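Local coordinates for protein putative ABC transporter subunit, substrate-binding component (Rhodopseudomonas palustris, PDB 4EVQ) that probably serves as the substrate-binding component of an ABC transporter, capturing 4-hydroxybenzoate and related aromatic acids for uptake, at residues S26-P31 / A189-E194; G217-F222 / G239-G244; K221-Y226 / G250-G255. One frame throughout, in Å; residues are numbered along the deposited sequence.

Interaction 1 (S26-P31 / A189-E194); sequences SGTYAP and AFPDVE. With PHB (p-hydroxybenzoic acid), chain H; ACT (acetate ion), chain G.
T28 and P191 mark the closest backbone approach of the two loops, CA to CA 6.8 Å; T28 lies in the type I turn G27-A30 that leads into helix 30-46, P191 follows a cis peptide bond, and no hydrogen bond joins the segments directly. Side chains make the contact. Methyl CG2 of T28 packs 3.6 Å from F190 CZ, and the same methyl lies 3.8 Å from P191 CB. CG of F190 stands anti to the backbone N (chi1 178°), which carries the ring across to Y29, where F190 CE1 comes to 3.7 Å from Y29 OH. The two rings meet obliquely, centroids 5.5 Å apart and planes at 48°, while P191 CB sits over the centre of the F190 ring. These segments follow strands 17-23 and 181-188, which belong to different sheets, so the contact spans the cleft between the two lobes of a periplasmic binding protein, consistent with a form closed round its ligand. One face of the Y29 ring lies against p-hydroxybenzoic acid, with Y29 CZ 3.7 Å from PHB C3, and its OH is hydrogen-bonded to Y161, itself a ligand partner. Replacing Y29 with an alanine would probably open a gap beside the bound aromatic ring, strip F190 CE1 of its neighbour and cost Y161 one hydrogen bond. An acetate ion, probably from the crystallisation liquor, accepts from the backbone: T28 N to ACT OXT is 3.0 Å at 164°, and the acetate methyl, CH3, rests against F190 CE2.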
ATOM      1  N   SER A  26     -16.337  -0.119   3.647  1.00 11.97           N
ATOM      2  CA  SER A  26     -16.866  -0.856   4.776  1.00 10.86           C
ATOM      3  C   SER A  26     -15.892  -1.972   5.084  1.00 11.44           C
ATOM      4  O   SER A  26     -15.013  -2.294   4.295  1.00 12.07           O
ATOM      5  CB  SER A  26     -18.257  -1.443   4.460  1.00 11.90           C
ATOM      6  OG  SER A  26     -18.166  -2.384   3.422  1.00 12.66           O
ATOM      7  N   GLY A  27     -16.087  -2.588   6.242  1.00 12.59           N
ATOM      8  CA  GLY A  27     -15.325  -3.735   6.656  1.00 12.60           C
ATOM      9  C   GLY A  27     -13.945  -3.404   7.182  1.00 11.01           C
ATOM     10  O   GLY A  27     -13.597  -2.256   7.547  1.00 11.49           O
ATOM     11  N   THR A  28     -13.129  -4.445   7.187  1.00 10.99           N
ATOM     12  CA  THR A  28     -11.903  -4.370   7.951  1.00 11.99           C
ATOM     13  C   THR A  28     -10.911  -3.308   7.412  1.00 11.46           C
ATOM     14  O   THR A  28     -10.140  -2.706   8.158  1.00 11.98           O
ATOM     15  CB  THR A  28     -11.267  -5.729   8.063  1.00 15.41           C
ATOM     16  OG1 THR A  28     -10.334  -5.726   9.170  1.00 17.42           O
ATOM     17  CG2 THR A  28     -10.503  -6.054   6.864  1.00 17.64           C
ATOM     18  N   TYR A  29     -10.976  -3.030   6.118  1.00  9.23           N
ATOM     19  CA  TYR A  29     -10.078  -2.074   5.535  1.00  9.79           C
ATOM     20  C   TYR A  29     -10.714  -0.708   5.261  1.00  9.44           C
ATOM     21  O   TYR A  29     -10.146   0.127   4.581  1.00  8.97           O
ATOM     22  CB  TYR A  29      -9.478  -2.676   4.274  1.00  8.80           C
ATOM     23  CG  TYR A  29      -8.413  -3.760   4.490  1.00  7.45           C
ATOM     24  CD1 TYR A  29      -7.614  -3.807   5.609  1.00  7.51           C
ATOM     25  CD2 TYR A  29      -8.174  -4.705   3.505  1.00  8.12           C
ATOM     26  CE1 TYR A  29      -6.604  -4.749   5.723  1.00  7.77           C
ATOM     27  CE2 TYR A  29      -7.199  -5.668   3.622  1.00  7.23           C
ATOM     28  CZ  TYR A  29      -6.398  -5.687   4.734  1.00  7.46           C
ATOM     29  OH  TYR A  29      -5.376  -6.605   4.870  1.00  7.73           O
ATOM     30  N   ALA A  30     -11.896  -0.470   5.827  1.00  8.80           N
ATOM     31  CA  ALA A  30     -12.525   0.835   5.688  1.00  9.48           C
ATOM     32  C   ALA A  30     -11.592   2.045   6.023  1.00  9.51           C
ATOM     33  O   ALA A  30     -11.639   3.029   5.322  1.00 10.56           O
ATOM     34  CB  ALA A  30     -13.815   0.894   6.539  1.00 10.37           C
ATOM     35  N   PRO A  31     -10.758   1.962   7.065  1.00  8.95           N
ATOM     36  CA  PRO A  31      -9.895   3.124   7.321  1.00  9.09           C
ATOM     37  C   PRO A  31      -8.858   3.371   6.234  1.00  9.03           C
ATOM     38  O   PRO A  31      -8.468   4.534   6.006  1.00 10.01           O
ATOM     39  CB  PRO A  31      -9.184   2.774   8.624  1.00 10.90           C
ATOM     40  CG  PRO A  31      -9.995   1.687   9.205  1.00 14.10           C
ATOM     41  CD  PRO A  31     -10.647   0.960   8.142  1.00 11.49           C
ATOM     42  N   ALA A 189      -7.282 -16.860   9.520  1.00  9.64           N
ATOM     43  CA  ALA A 189      -8.253 -16.599   8.458  1.00  9.31           C
ATOM     44  C   ALA A 189      -8.550 -15.097   8.352  1.00  8.14           C
ATOM     45  O   ALA A 189      -8.671 -14.440   9.367  1.00  9.52           O
ATOM     46  CB  ALA A 189      -9.560 -17.313   8.816  1.00 12.26           C
ATOM     47  N   PHE A 190      -8.691 -14.556   7.143  1.00  9.77           N
ATOM     48  CA  PHE A 190      -8.943 -13.121   6.961  1.00  9.24           C
ATOM     49  C   PHE A 190     -10.444 -12.839   7.113  1.00  9.53           C
ATOM     50  O   PHE A 190     -11.258 -13.525   6.510  1.00 11.55           O
ATOM     51  CB  PHE A 190      -8.526 -12.703   5.544  1.00  9.55           C
ATOM     52  CG  PHE A 190      -8.798 -11.270   5.242  1.00  8.64           C
ATOM     53  CD1 PHE A 190      -7.963 -10.288   5.672  1.00  9.80           C
ATOM     54  CD2 PHE A 190      -9.903 -10.899   4.504  1.00 11.14           C
ATOM     55  CE1 PHE A 190      -8.198  -8.990   5.424  1.00  9.53           C
ATOM     56  CE2 PHE A 190     -10.134  -9.572   4.210  1.00 10.46           C
ATOM     57  CZ  PHE A 190      -9.274  -8.611   4.673  1.00  9.69           C
ATOM     58  N   PRO A 191     -10.825 -11.820   7.887  1.00  9.64           N
ATOM     59  CA  PRO A 191     -10.062 -10.884   8.710  1.00 10.32           C
ATOM     60  C   PRO A 191     -10.221 -11.179  10.209  1.00  9.82           C
ATOM     61  O   PRO A 191     -10.511 -10.277  10.984  1.00 11.84           O
ATOM     62  CB  PRO A 191     -10.723  -9.587   8.377  1.00 13.48           C
ATOM     63  CG  PRO A 191     -12.178  -9.960   8.248  1.00 13.91           C
ATOM     64  CD  PRO A 191     -12.212 -11.348   7.678  1.00 11.10           C
ATOM     65  N   ASP A 192     -10.012 -12.426  10.609  1.00  9.09           N
ATOM     66  CA  ASP A 192     -10.145 -12.774  12.023  1.00  9.53           C
ATOM     67  C   ASP A 192      -9.088 -12.062  12.857  1.00  9.10           C
ATOM     68  O   ASP A 192      -7.952 -11.830  12.397  1.00  9.64           O
ATOM     69  CB  ASP A 192     -10.071 -14.298  12.160  1.00 12.78           C
ATOM     70  CG  ASP A 192     -10.601 -14.803  13.486  1.00 19.13           C
ATOM     71  OD1 ASP A 192     -11.810 -14.904  13.628  1.00 23.93           O
ATOM     72  OD2 ASP A 192      -9.828 -15.114  14.379  1.00 21.43           O
ATOM     73  N   VAL A 193      -9.429 -11.757  14.100  1.00  9.42           N
ATOM     74  CA  VAL A 193      -8.530 -11.080  15.011  1.00 10.70           C
ATOM     75  C   VAL A 193      -8.382 -11.813  16.349  1.00 10.22           C
ATOM     76  O   VAL A 193      -8.036 -11.222  17.365  1.00 11.98           O
ATOM     77  CB  VAL A 193      -8.904  -9.643  15.217  1.00 12.01           C
ATOM     78  CG1 VAL A 193      -8.873  -8.893  13.899  1.00 13.23           C
ATOM     79  CG2 VAL A 193     -10.325  -9.493  15.798  1.00 13.34           C
ATOM     80  N   GLU A 194      -8.556 -13.116  16.305  1.00 10.92           N
ATOM     81  CA  GLU A 194      -8.257 -13.946  17.489  1.00 12.17           C
ATOM     82  C   GLU A 194      -6.831 -14.401  17.360  1.00 11.20           C
ATOM     83  O   GLU A 194      -6.516 -15.278  16.553  1.00 12.42           O
ATOM     84  CB  GLU A 194      -9.193 -15.147  17.586  1.00 15.78           C
ATOM     85  CG  GLU A 194     -10.604 -14.791  17.881  1.00 19.06           C
ATOM     86  CD  GLU A 194     -10.738 -14.027  19.188  1.00 24.13           C
ATOM     87  OE1 GLU A 194     -10.001 -14.305  20.148  1.00 23.96           O
ATOM     88  OE2 GLU A 194     -11.594 -13.120  19.222  1.00 28.96           O
TER
HETATM   89  C1' PHB H 406      -3.250  -5.925   0.125  1.00  6.09           C
HETATM   90  O1' PHB H 406      -4.192  -6.746   0.213  1.00  6.61           O
HETATM   91  O2' PHB H 406      -2.516  -5.821  -0.936  1.00  7.16           O
HETATM   92  C1  PHB H 406      -2.912  -5.000   1.226  1.00  5.93           C
HETATM   93  C2  PHB H 406      -3.893  -4.661   2.158  1.00  6.44           C
HETATM   94  C3  PHB H 406      -3.578  -3.809   3.204  1.00  6.91           C
HETATM   95  C4  PHB H 406      -2.316  -3.328   3.325  1.00  6.92           C
HETATM   96  C5  PHB H 406      -1.332  -3.632   2.401  1.00  6.17           C
HETATM   97  C6  PHB H 406      -1.651  -4.471   1.376  1.00  6.48           C
HETATM   98  O4  PHB H 406      -1.990  -2.502   4.337  1.00 13.73           O
HETATM   99  C   ACT G 405     -14.032  -7.868   5.176  1.00 21.01           C
HETATM  100  O   ACT G 405     -14.641  -8.370   6.159  1.00 23.20           O
HETATM  101  OXT ACT G 405     -13.788  -6.619   5.161  1.00 18.93           O
HETATM  102  CH3 ACT G 405     -13.632  -8.719   4.029  1.00 20.62           C

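Interaction 2 (G217-F222 / G239-G244); sequences GGALKF and GFLTDG. With PHB (p-hydroxybenzoic acid), chain H.
A219 and L241 bring helix 217-228 closest to the short 3-10 turn 239-241, with CA atoms 5.5 Å apart. The setting is a beta-alpha-beta crossover: strand 209-213, helix 217-228 and strand 235-238, the two strands parallel neighbours in one sheet, with the turn leaving the end of the second strand. The tight part is small. A219 points its methyl at the turn, and A219 CB presses to 3.3 Å from L241 O, a buried carbonyl oxygen that finds no hydrogen-bond partner in the model. Packing is slacker around the leucine. Its CG is anti to the backbone N (chi1 180°), which brings methyl CD1 back toward the helix, yet L241 CD1 remains 4.4 Å from A219 CB and meets the F222 ring obliquely, 4.3 Å from F222 CD2. F222 is backed by F214 and, edge-to-face, by F195, so this looser side is still hydrophobic core. Solvent is met at the margins, at G217, where the helix begins, and at G244, in the loop before helix 246-249. Within the turn G239 O accepts from both T242 N and D243 N, and the D243 carboxylate is engaged by R348 and V288 N. F240 turns from the helix to the ligand: PHB C5 lies 3.8 Å above the centre of its ring, and F240 CB is 3.2 Å from the ligand's phenolic O4.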
ATOM      1  N   GLY A 217      -7.680  -1.996  11.818  1.00 10.92           N
ATOM      2  CA  GLY A 217      -8.014  -2.265  13.215  1.00 11.46           C
ATOM      3  C   GLY A 217      -7.487  -3.613  13.641  1.00 10.27           C
ATOM      4  O   GLY A 217      -7.215  -3.811  14.834  1.00 11.79           O
ATOM      5  N   GLY A 218      -7.309  -4.546  12.734  1.00 10.85           N
ATOM      6  CA  GLY A 218      -6.753  -5.849  13.076  1.00  9.22           C
ATOM      7  C   GLY A 218      -5.300  -5.710  13.494  1.00  9.89           C
ATOM      8  O   GLY A 218      -4.836  -6.444  14.374  1.00 10.00           O
ATOM      9  N   ALA A 219      -4.565  -4.801  12.856  1.00  8.89           N
ATOM     10  CA  ALA A 219      -3.185  -4.523  13.271  1.00  8.80           C
ATOM     11  C   ALA A 219      -3.136  -3.899  14.655  1.00  8.48           C
ATOM     12  O   ALA A 219      -2.285  -4.269  15.453  1.00  8.40           O
ATOM     13  CB  ALA A 219      -2.466  -3.617  12.259  1.00  9.78           C
ATOM     14  N   LEU A 220      -4.026  -2.978  14.951  1.00  9.12           N
ATOM     15  CA  LEU A 220      -4.093  -2.404  16.297  1.00  8.42           C
ATOM     16  C   LEU A 220      -4.293  -3.498  17.336  1.00  8.18           C
ATOM     17  O   LEU A 220      -3.601  -3.541  18.372  1.00  9.24           O
ATOM     18  CB  LEU A 220      -5.210  -1.360  16.356  1.00  9.21           C
ATOM     19  CG  LEU A 220      -5.464  -0.771  17.752  1.00  9.89           C
ATOM     20  CD1 LEU A 220      -4.219  -0.101  18.335  1.00 11.25           C
ATOM     21  CD2 LEU A 220      -6.626   0.215  17.665  1.00 11.14           C
ATOM     22  N   LYS A 221      -5.237  -4.381  17.102  1.00  8.61           N
ATOM     23  CA  LYS A 221      -5.507  -5.445  18.035  1.00  8.88           C
ATOM     24  C   LYS A 221      -4.333  -6.367  18.161  1.00  8.61           C
ATOM     25  O   LYS A 221      -3.990  -6.779  19.275  1.00 10.28           O
ATOM     26  CB  LYS A 221      -6.790  -6.181  17.670  1.00 10.25           C
ATOM     27  CG  LYS A 221      -7.227  -7.171  18.774  1.00 13.02           C
ATOM     28  CD  LYS A 221      -8.576  -7.724  18.431  1.00 15.22           C
ATOM     29  CE  LYS A 221      -9.095  -8.596  19.588  1.00 16.82           C
ATOM     30  NZ  LYS A 221      -8.216  -9.767  19.775  1.00 16.48           N
ATOM     31  N   PHE A 222      -3.673  -6.686  17.075  1.00  9.15           N
ATOM     32  CA  PHE A 222      -2.501  -7.550  17.107  1.00  8.68           C
ATOM     33  C   PHE A 222      -1.434  -6.918  17.970  1.00  8.83           C
ATOM     34  O   PHE A 222      -0.809  -7.589  18.806  1.00  9.13           O
ATOM     35  CB  PHE A 222      -1.963  -7.845  15.701  1.00  9.49           C
ATOM     36  CG  PHE A 222      -0.824  -8.788  15.728  1.00  8.89           C
ATOM     37  CD1 PHE A 222      -1.041 -10.147  15.812  1.00  9.32           C
ATOM     38  CD2 PHE A 222       0.470  -8.328  15.708  1.00  9.96           C
ATOM     39  CE1 PHE A 222       0.035 -11.052  15.917  1.00 10.16           C
ATOM     40  CE2 PHE A 222       1.535  -9.214  15.807  1.00 10.33           C
ATOM     41  CZ  PHE A 222       1.319 -10.561  15.892  1.00 10.44           C
ATOM     42  N   GLY A 239       5.482  -1.813   7.051  1.00  7.43           N
ATOM     43  CA  GLY A 239       4.934  -0.716   7.804  1.00  7.91           C
ATOM     44  C   GLY A 239       3.438  -0.577   7.884  1.00  7.31           C
ATOM     45  O   GLY A 239       2.958   0.211   8.691  1.00  7.91           O
ATOM     46  N   PHE A 240       2.732  -1.350   7.081  1.00  6.93           N
ATOM     47  CA  PHE A 240       1.284  -1.442   7.214  1.00  6.08           C
ATOM     48  C   PHE A 240       0.878  -1.896   8.609  1.00  7.57           C
ATOM     49  O   PHE A 240      -0.242  -1.636   9.045  1.00  9.03           O
ATOM     50  CB  PHE A 240       0.692  -2.381   6.157  1.00  6.34           C
ATOM     51  CG  PHE A 240       1.303  -2.211   4.814  1.00  6.39           C
ATOM     52  CD1 PHE A 240       1.138  -1.026   4.130  1.00  6.40           C
ATOM     53  CD2 PHE A 240       2.122  -3.191   4.279  1.00  7.02           C
ATOM     54  CE1 PHE A 240       1.765  -0.840   2.920  1.00  7.62           C
ATOM     55  CE2 PHE A 240       2.779  -2.971   3.061  1.00  7.42           C
ATOM     56  CZ  PHE A 240       2.602  -1.806   2.404  1.00  8.00           C
ATOM     57  N   LEU A 241       1.771  -2.614   9.294  1.00  7.12           N
ATOM     58  CA  LEU A 241       1.479  -3.153  10.633  1.00  6.72           C
ATOM     59  C   LEU A 241       1.239  -2.018  11.612  1.00  7.72           C
ATOM     60  O   LEU A 241       0.484  -2.202  12.545  1.00 10.70           O
ATOM     61  CB  LEU A 241       2.684  -3.978  11.067  1.00  8.34           C
ATOM     62  CG  LEU A 241       2.589  -4.626  12.441  1.00  9.31           C
ATOM     63  CD1 LEU A 241       1.446  -5.620  12.509  1.00 11.04           C
ATOM     64  CD2 LEU A 241       3.925  -5.296  12.800  1.00 11.29           C
ATOM     65  N   THR A 242       1.871  -0.852  11.436  1.00  7.04           N
ATOM     66  CA  THR A 242       1.717   0.255  12.359  1.00  9.33           C
ATOM     67  C   THR A 242       1.037   1.493  11.798  1.00  9.33           C
ATOM     68  O   THR A 242       0.539   2.324  12.564  1.00  9.16           O
ATOM     69  CB  THR A 242       3.076   0.641  12.991  1.00  9.84           C
ATOM     70  OG1 THR A 242       4.008   1.056  11.966  1.00 11.06           O
ATOM     71  CG2 THR A 242       3.688  -0.529  13.718  1.00 10.65           C
ATOM     72  N   ASP A 243       1.032   1.651  10.463  1.00  9.61           N
ATOM     73  CA  ASP A 243       0.502   2.892   9.930  1.00  9.57           C
ATOM     74  C   ASP A 243      -0.996   3.066  10.192  1.00 10.11           C
ATOM     75  O   ASP A 243      -1.790   2.190   9.907  1.00 10.97           O
ATOM     76  CB  ASP A 243       0.797   3.023   8.431  1.00  9.66           C
ATOM     77  CG  ASP A 243       2.009   3.902   8.152  1.00  9.82           C
ATOM     78  OD1 ASP A 243       3.064   3.696   8.795  1.00 10.56           O
ATOM     79  OD2 ASP A 243       1.919   4.816   7.273  1.00  9.82           O
ATOM     80  N   GLY A 244      -1.342   4.208  10.765  1.00  8.98           N
ATOM     81  CA  GLY A 244      -2.705   4.542  11.090  1.00  9.44           C
ATOM     82  C   GLY A 244      -3.180   4.155  12.463  1.00 10.20           C
ATOM     83  O   GLY A 244      -4.268   4.570  12.833  1.00 13.60           O
TER
HETATM   84  C1' PHB H 406      -3.250  -5.925   0.125  1.00  6.09           C
HETATM   85  O1' PHB H 406      -4.192  -6.746   0.213  1.00  6.61           O
HETATM   86  O2' PHB H 406      -2.516  -5.821  -0.936  1.00  7.16           O
HETATM   87  C1  PHB H 406      -2.912  -5.000   1.226  1.00  5.93           C
HETATM   88  C2  PHB H 406      -3.893  -4.661   2.158  1.00  6.44           C
HETATM   89  C3  PHB H 406      -3.578  -3.809   3.204  1.00  6.91           C
HETATM   90  C4  PHB H 406      -2.316  -3.328   3.325  1.00  6.92           C
HETATM   91  C5  PHB H 406      -1.332  -3.632   2.401  1.00  6.17           C
HETATM   92  C6  PHB H 406      -1.651  -4.471   1.376  1.00  6.48           C
HETATM   93  O4  PHB H 406      -1.990  -2.502   4.337  1.00 13.73           O

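Interaction 3 (K221-Y226 / G250-G255); sequences KFIKDY and GPAGDG. With SO4 (sulfate ion), chain F.
I223 meets A252 and G253 through CG2, the methyl branch anti to its backbone N, while CG1 takes the place anti to the carbonyl carbon (chi1 -71°). CG2 thereby lies 3.8 Å from A252 O and equally 3.8 Å from G253 CA, where the absence of a side chain leaves the alpha carbon bare to the isoleucine. Beside it A252 CB points at the helix, 4.1 Å from I223 CG2, and also approaches the helix backbone, 4.2 Å from K224 CA. No direct hydrogen bond crosses between the segments, but one water joins their carbonyls, donating to I223 O at 2.9 Å and to A252 O at 2.7 Å, so both oxygens are served at the border of the apolar patch. The contact lies at the outer end of a three-layer alpha/beta lobe: helix 217-228 packs beside the 3-10 segment 251-253, which follows helix 246-249 and feeds strand 257-260. G250, with phi 61°, makes the turn out of helix 246-249. On the inner side of helix 217-228, F222 and Y226 both lie on L235 of strand 235-238, and Y226 OH is hydrogen-bonded to I233 O. Toward solvent, K224 contributes its backbone and a chain that runs extended beyond CG; the chain has two deposited conformers, so the bond from K224 NZ to O4 of a sulfate ion, probably from the crystallisation liquor, is doubtful. One turn earlier, K221 NZ forms a salt bridge with D225 OD2 at 2.9 Å, reaching the syn lone pair of the carboxylate, and the same ammonium group also bonds to V193 O.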
ATOM      1  N   LYS A 221      -5.237  -4.381  17.102  1.00  8.61           N
ATOM      2  CA  LYS A 221      -5.507  -5.445  18.035  1.00  8.88           C
ATOM      3  C   LYS A 221      -4.333  -6.367  18.161  1.00  8.61           C
ATOM      4  O   LYS A 221      -3.990  -6.779  19.275  1.00 10.28           O
ATOM      5  CB  LYS A 221      -6.790  -6.181  17.670  1.00 10.25           C
ATOM      6  CG  LYS A 221      -7.227  -7.171  18.774  1.00 13.02           C
ATOM      7  CD  LYS A 221      -8.576  -7.724  18.431  1.00 15.22           C
ATOM      8  CE  LYS A 221      -9.095  -8.596  19.588  1.00 16.82           C
ATOM      9  NZ  LYS A 221      -8.216  -9.767  19.775  1.00 16.48           N
ATOM     10  N   PHE A 222      -3.673  -6.686  17.075  1.00  9.15           N
ATOM     11  CA  PHE A 222      -2.501  -7.550  17.107  1.00  8.68           C
ATOM     12  C   PHE A 222      -1.434  -6.918  17.970  1.00  8.83           C
ATOM     13  O   PHE A 222      -0.809  -7.589  18.806  1.00  9.13           O
ATOM     14  CB  PHE A 222      -1.963  -7.845  15.701  1.00  9.49           C
ATOM     15  CG  PHE A 222      -0.824  -8.788  15.728  1.00  8.89           C
ATOM     16  CD1 PHE A 222      -1.041 -10.147  15.812  1.00  9.32           C
ATOM     17  CD2 PHE A 222       0.470  -8.328  15.708  1.00  9.96           C
ATOM     18  CE1 PHE A 222       0.035 -11.052  15.917  1.00 10.16           C
ATOM     19  CE2 PHE A 222       1.535  -9.214  15.807  1.00 10.33           C
ATOM     20  CZ  PHE A 222       1.319 -10.561  15.892  1.00 10.44           C
ATOM     21  N   ILE A 223      -1.155  -5.653  17.780  1.00  8.32           N
ATOM     22  CA  ILE A 223      -0.121  -4.954  18.546  1.00  9.48           C
ATOM     23  C   ILE A 223      -0.437  -5.012  20.030  1.00  8.74           C
ATOM     24  O   ILE A 223       0.434  -5.299  20.844  1.00 10.33           O
ATOM     25  CB  ILE A 223       0.003  -3.489  18.055  1.00  9.45           C
ATOM     26  CG1 ILE A 223       0.649  -3.466  16.667  1.00  9.80           C
ATOM     27  CG2 ILE A 223       0.749  -2.607  19.060  1.00  9.45           C
ATOM     28  CD1 ILE A 223       0.532  -2.144  16.018  1.00 12.02           C
ATOM     29  N   LYS A 224      -1.684  -4.724  20.388  0.51  9.42           N
ATOM     30  CA  LYS A 224      -2.123  -4.750  21.788  0.51 10.47           C
ATOM     31  C   LYS A 224      -1.965  -6.141  22.360  0.51 11.21           C
ATOM     32  O   LYS A 224      -1.382  -6.321  23.461  0.51 12.21           O
ATOM     33  CB  LYS A 224      -3.575  -4.277  21.870  0.51 12.91           C
ATOM     34  CG  LYS A 224      -3.697  -2.780  21.601  0.51 15.10           C
ATOM     35  CD  LYS A 224      -5.059  -2.136  21.890  0.51 18.20           C
ATOM     36  CE  LYS A 224      -4.854  -0.575  21.954  0.51 20.97           C
ATOM     37  NZ  LYS A 224      -6.016   0.313  22.301  0.51 23.54           N
ATOM     38  N   ASP A 225      -2.430  -7.140  21.638  1.00 10.97           N
ATOM     39  CA  ASP A 225      -2.403  -8.515  22.129  1.00 10.35           C
ATOM     40  C   ASP A 225      -0.954  -8.990  22.240  1.00 10.19           C
ATOM     41  O   ASP A 225      -0.573  -9.687  23.204  1.00 12.19           O
ATOM     42  CB  ASP A 225      -3.200  -9.466  21.264  1.00 11.91           C
ATOM     43  CG  ASP A 225      -4.705  -9.217  21.316  1.00 14.76           C
ATOM     44  OD1 ASP A 225      -5.158  -8.485  22.220  1.00 18.04           O
ATOM     45  OD2 ASP A 225      -5.401  -9.782  20.434  1.00 16.25           O
ATOM     46  N   TYR A 226      -0.121  -8.672  21.265  1.00  9.08           N
ATOM     47  CA  TYR A 226       1.282  -9.087  21.259  1.00  8.43           C
ATOM     48  C   TYR A 226       2.006  -8.530  22.496  1.00 10.82           C
ATOM     49  O   TYR A 226       2.734  -9.249  23.177  1.00 11.72           O
ATOM     50  CB  TYR A 226       1.929  -8.611  19.960  1.00  9.06           C
ATOM     51  CG  TYR A 226       3.326  -9.124  19.724  1.00  8.41           C
ATOM     52  CD1 TYR A 226       4.422  -8.552  20.351  1.00  9.06           C
ATOM     53  CD2 TYR A 226       3.558 -10.193  18.885  1.00  9.68           C
ATOM     54  CE1 TYR A 226       5.704  -9.017  20.090  1.00  9.49           C
ATOM     55  CE2 TYR A 226       4.830 -10.677  18.641  1.00 10.57           C
ATOM     56  CZ  TYR A 226       5.903 -10.074  19.267  1.00 10.74           C
ATOM     57  OH  TYR A 226       7.173 -10.535  19.006  1.00 12.43           O
ATOM     58  N   GLY A 250      -0.768   3.161  21.765  1.00 10.02           N
ATOM     59  CA  GLY A 250      -0.171   3.580  23.028  1.00 10.37           C
ATOM     60  C   GLY A 250       1.177   2.905  23.261  1.00 10.52           C
ATOM     61  O   GLY A 250       1.907   2.528  22.339  1.00 11.22           O
ATOM     62  N   PRO A 251       1.532   2.682  24.534  1.00 10.25           N
ATOM     63  CA  PRO A 251       2.803   2.062  24.840  1.00 11.01           C
ATOM     64  C   PRO A 251       3.014   0.688  24.276  1.00 10.69           C
ATOM     65  O   PRO A 251       4.162   0.270  24.063  1.00 11.24           O
ATOM     66  CB  PRO A 251       2.818   2.047  26.389  1.00 12.88           C
ATOM     67  CG  PRO A 251       1.928   3.106  26.804  1.00 13.26           C
ATOM     68  CD  PRO A 251       0.857   3.220  25.732  1.00 11.35           C
ATOM     69  N   ALA A 252       1.938  -0.027  23.988  1.00 10.69           N
ATOM     70  CA  ALA A 252       2.083  -1.352  23.371  1.00 11.66           C
ATOM     71  C   ALA A 252       2.836  -1.292  22.035  1.00 11.34           C
ATOM     72  O   ALA A 252       3.468  -2.262  21.630  1.00 12.99           O
ATOM     73  CB  ALA A 252       0.726  -2.005  23.099  1.00 12.07           C
ATOM     74  N   GLY A 253       2.731  -0.163  21.336  1.00  9.40           N
ATOM     75  CA  GLY A 253       3.405  -0.030  20.043  1.00  9.48           C
ATOM     76  C   GLY A 253       4.900   0.279  20.148  1.00 11.02           C
ATOM     77  O   GLY A 253       5.634   0.054  19.202  1.00 10.74           O
ATOM     78  N   ASP A 254       5.356   0.818  21.269  1.00 11.94           N
ATOM     79  CA  ASP A 254       6.692   1.350  21.306  1.00 12.35           C
ATOM     80  C   ASP A 254       7.688   0.231  21.069  1.00 12.40           C
ATOM     81  O   ASP A 254       7.624  -0.839  21.680  1.00 13.62           O
ATOM     82  CB  ASP A 254       7.002   2.016  22.647  1.00 15.05           C
ATOM     83  CG  ASP A 254       6.375   3.421  22.817  1.00 18.92           C
ATOM     84  OD1 ASP A 254       6.205   4.137  21.801  1.00 20.22           O
ATOM     85  OD2 ASP A 254       6.196   3.828  24.013  1.00 21.23           O
ATOM     86  N   GLY A 255       8.619   0.511  20.171  1.00 12.17           N
ATOM     87  CA  GLY A 255       9.721  -0.365  19.844  1.00 12.78           C
ATOM     88  C   GLY A 255       9.499  -1.296  18.658  1.00 12.19           C
ATOM     89  O   GLY A 255      10.417  -1.966  18.223  1.00 12.81           O
TER
HETATM   90  S   SO4 F 404      -6.628  -2.537  25.490  0.72 36.32           S
HETATM   91  O1  SO4 F 404      -7.291  -2.632  26.789  0.72 36.72           O
HETATM   92  O2  SO4 F 404      -7.268  -3.387  24.491  0.72 36.07           O
HETATM   93  O3  SO4 F 404      -5.239  -2.994  25.606  0.72 37.87           O
HETATM   94  O4  SO4 F 404      -6.587  -1.151  25.006  0.72 35.63           O
HETATM   95  O   HOH W   1       3.276  -4.770  20.520  1.00 12.91           O

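In the fold
Along the chain interaction 1 closes before interactions 2 and 3 begin, and these two start from the same helix, 217-228. Interaction 1 joins the lobes across the cleft; the other two lie within the lobe built on the sheet containing strands 209-213, 235-238 and 257-260. Centres of interactions 1 and 2 are about 11 Å apart, those of 2 and 3 about 9 Å, and those of 1 and 3 about 18 Å. I223 CD1 packs 3.5 Å from L241 O, and V193 CG1 lies 3.8 Å from G218 CA. Interactions 1 and 2 both touch p-hydroxybenzoic acid, the second through the 239-244 segment; interaction 3 lies farther out along helix 217-228.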